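Local coordinates for putative adhesin (Bacteroides fragilis NCTC 9343, PDB 3PET), which is of unconfirmed function but is a putative lipoprotein adhesin with a right-handed beta-helix fold, and so probably takes part in cell adhesion, at residues K19-I24 against I83-P88. Numbering follows the deposited sequence.
Sequences KEFNKI and ITITSP
E20-I24 and the end of strand 82-87 run 127° apart, with E20 and S87 nearest each other at 6.8 Å between CA atoms, and no hydrogen bond links the two segments. Strands 23-26 and 82-87 belong to different faces of a right-handed beta-helix and do not pair with each other. Residues 20-22 lead into the first as loop. Strand 23-26 pairs in parallel with 64-69 and 92-95. Strand 82-87 pairs with 31-36 and 43-47. F21, I24 and I85 are buried inside the first part of the beta-helix.

F21 and I85 carry the largest shares of the contact, nearly equal. With CG between the backbone N and the carbonyl carbon (chi1 56°), the F21 ring is directed to I85 and S87. The ring crosses the side chain of I85 at about a right angle. The methyl CG2 of I85 lies at the ring edge, near the ring plane, 3.4 Å from CZ of F21. S87 adds an off-centre CH-pi contact, its CB 4.3 Å from the F21 ring centroid and 29° off the ring normal. The same CB is 3.7 Å from O of F21. The hydroxyl of S87 has other partners: OG hydrogen-bonds to O of T89 and to OH of Y34.

I24 and I85 meet tip to tip. In both residues CB points toward the other segment. CG2 of I24 is 4.0 Å from CD1 of I85. L65 packs on F21 and I85, Y34 on I24 and I85, and I32 and L44 on I85.

The outer end is more open. E20 is exposed and its chain is extended. The side chains of E20 and P88 reach toward each other tip to tip. OE2 of E20 lies 3.4 Å from CD of P88, a van der Waals contact, and 3.5 Å from CG of P88.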
loop_
_atom_site.group_PDB
_atom_site.type_symbol
_atom_site.label_atom_id
_atom_site.label_comp_id
_atom_site.label_asym_id
_atom_site.label_seq_id
_atom_site.Cartn_x
_atom_site.Cartn_y
_atom_site.Cartn_z
ATOM N N LYS A 19 9.269 -22.898 -23.299
ATOM C CA LYS A 19 10.617 -22.561 -23.746
ATOM C C LYS A 19 11.375 -21.959 -22.561
ATOM O O LYS A 19 10.733 -21.454 -21.636
ATOM C CB LYS A 19 10.558 -21.529 -24.889
ATOM C CG LYS A 19 10.222 -22.097 -26.251
ATOM C CD LYS A 19 10.629 -21.097 -27.322
ATOM C CE LYS A 19 9.913 -21.311 -28.621
ATOM N NZ LYS A 19 9.993 -20.095 -29.463
ATOM N N GLU A 20 12.714 -21.960 -22.596
ATOM C CA GLU A 20 13.460 -21.374 -21.485
ATOM C C GLU A 20 13.243 -19.845 -21.437
ATOM O O GLU A 20 13.089 -19.190 -22.466
ATOM C CB GLU A 20 14.943 -21.737 -21.534
ATOM C CG GLU A 20 15.682 -21.279 -20.278
ATOM C CD GLU A 20 17.132 -21.700 -20.173
ATOM O OE1 GLU A 20 17.530 -22.645 -20.885
ATOM O OE2 GLU A 20 17.866 -21.102 -19.356
ATOM N N PHE A 21 13.160 -19.319 -20.216
ATOM C CA PHE A 21 12.948 -17.909 -19.906
ATOM C C PHE A 21 13.852 -17.537 -18.741
ATOM O O PHE A 21 14.274 -18.427 -17.986
ATOM C CB PHE A 21 11.448 -17.651 -19.553
ATOM C CG PHE A 21 10.943 -18.508 -18.415
ATOM C CD1 PHE A 21 11.170 -18.141 -17.093
ATOM C CD2 PHE A 21 10.323 -19.732 -18.666
ATOM C CE1 PHE A 21 10.772 -18.975 -16.043
ATOM C CE2 PHE A 21 9.924 -20.560 -17.614
ATOM C CZ PHE A 21 10.152 -20.177 -16.316
ATOM N N ASN A 22 14.103 -16.239 -18.563
ATOM C CA ASN A 22 14.886 -15.744 -17.424
ATOM C C ASN A 22 14.118 -14.608 -16.726
ATOM O O ASN A 22 14.660 -13.933 -15.850
ATOM C CB ASN A 22 16.297 -15.305 -17.858
ATOM C CG ASN A 22 16.354 -14.132 -18.802
ATOM O OD1 ASN A 22 15.368 -13.707 -19.418
ATOM N ND2 ASN A 22 17.521 -13.586 -18.966
ATOM N N LYS A 23 12.848 -14.411 -17.119
ATOM C CA LYS A 23 11.968 -13.392 -16.554
ATOM C C LYS A 23 10.564 -13.938 -16.413
ATOM O O LYS A 23 10.131 -14.763 -17.216
ATOM C CB LYS A 23 11.946 -12.097 -17.401
ATOM C CG LYS A 23 13.262 -11.326 -17.434
ATOM C CD LYS A 23 13.192 -10.071 -18.320
ATOM C CE LYS A 23 13.206 -10.272 -19.851
ATOM N NZ LYS A 23 14.499 -10.821 -20.386
ATOM N N ILE A 24 9.856 -13.471 -15.374
ATOM C CA ILE A 24 8.482 -13.861 -15.081
ATOM C C ILE A 24 7.636 -12.605 -15.032
ATOM O O ILE A 24 8.010 -11.634 -14.358
ATOM C CB ILE A 24 8.365 -14.677 -13.753
ATOM C CG1 ILE A 24 9.196 -15.998 -13.802
ATOM C CG2 ILE A 24 6.856 -14.963 -13.386
ATOM C CD1 ILE A 24 9.619 -16.495 -12.393
ATOM N N ILE A 83 1.217 -22.115 -8.207
ATOM C CA ILE A 83 1.996 -22.011 -9.436
ATOM C C ILE A 83 3.455 -22.316 -9.091
ATOM O O ILE A 83 4.047 -21.617 -8.283
ATOM C CB ILE A 83 1.803 -20.609 -10.100
ATOM C CG1 ILE A 83 0.309 -20.369 -10.458
ATOM C CG2 ILE A 83 2.720 -20.451 -11.337
ATOM C CD1 ILE A 83 -0.118 -18.858 -10.618
ATOM N N THR A 84 4.025 -23.363 -9.695
ATOM C CA THR A 84 5.390 -23.799 -9.447
ATOM C C THR A 84 6.186 -23.538 -10.714
ATOM O O THR A 84 5.852 -24.045 -11.791
ATOM C CB THR A 84 5.379 -25.259 -8.976
ATOM O OG1 THR A 84 4.750 -25.275 -7.696
ATOM C CG2 THR A 84 6.779 -25.850 -8.837
ATOM N N ILE A 85 7.231 -22.704 -10.585
ATOM C CA ILE A 85 8.056 -22.295 -11.724
ATOM C C ILE A 85 9.529 -22.679 -11.482
ATOM O O ILE A 85 10.044 -22.520 -10.375
ATOM C CB ILE A 85 7.911 -20.760 -11.966
ATOM C CG1 ILE A 85 6.428 -20.299 -12.017
ATOM C CG2 ILE A 85 8.676 -20.317 -13.238
ATOM C CD1 ILE A 85 6.205 -18.739 -12.290
ATOM N N THR A 86 10.197 -23.192 -12.516
ATOM C CA THR A 86 11.615 -23.494 -12.410
ATOM C C THR A 86 12.295 -23.204 -13.729
ATOM O O THR A 86 11.749 -23.465 -14.802
ATOM C CB THR A 86 11.947 -24.908 -11.843
ATOM O OG1 THR A 86 13.375 -25.040 -11.747
ATOM C CG2 THR A 86 11.385 -26.032 -12.641
ATOM N N SER A 87 13.502 -22.639 -13.625
ATOM C CA SER A 87 14.355 -22.326 -14.761
ATOM C C SER A 87 15.826 -22.292 -14.303
ATOM O O SER A 87 16.067 -22.095 -13.113
ATOM C CB SER A 87 13.944 -20.996 -15.392
ATOM O OG SER A 87 14.272 -19.910 -14.534
ATOM N N PRO A 88 16.820 -22.457 -15.213
ATOM C CA PRO A 88 18.229 -22.384 -14.782
ATOM C C PRO A 88 18.645 -20.981 -14.290
ATOM O O PRO A 88 19.523 -20.876 -13.430
ATOM C CB PRO A 88 18.997 -22.775 -16.052
ATOM C CG PRO A 88 18.009 -23.601 -16.848
ATOM C CD PRO A 88 16.733 -22.817 -16.644
#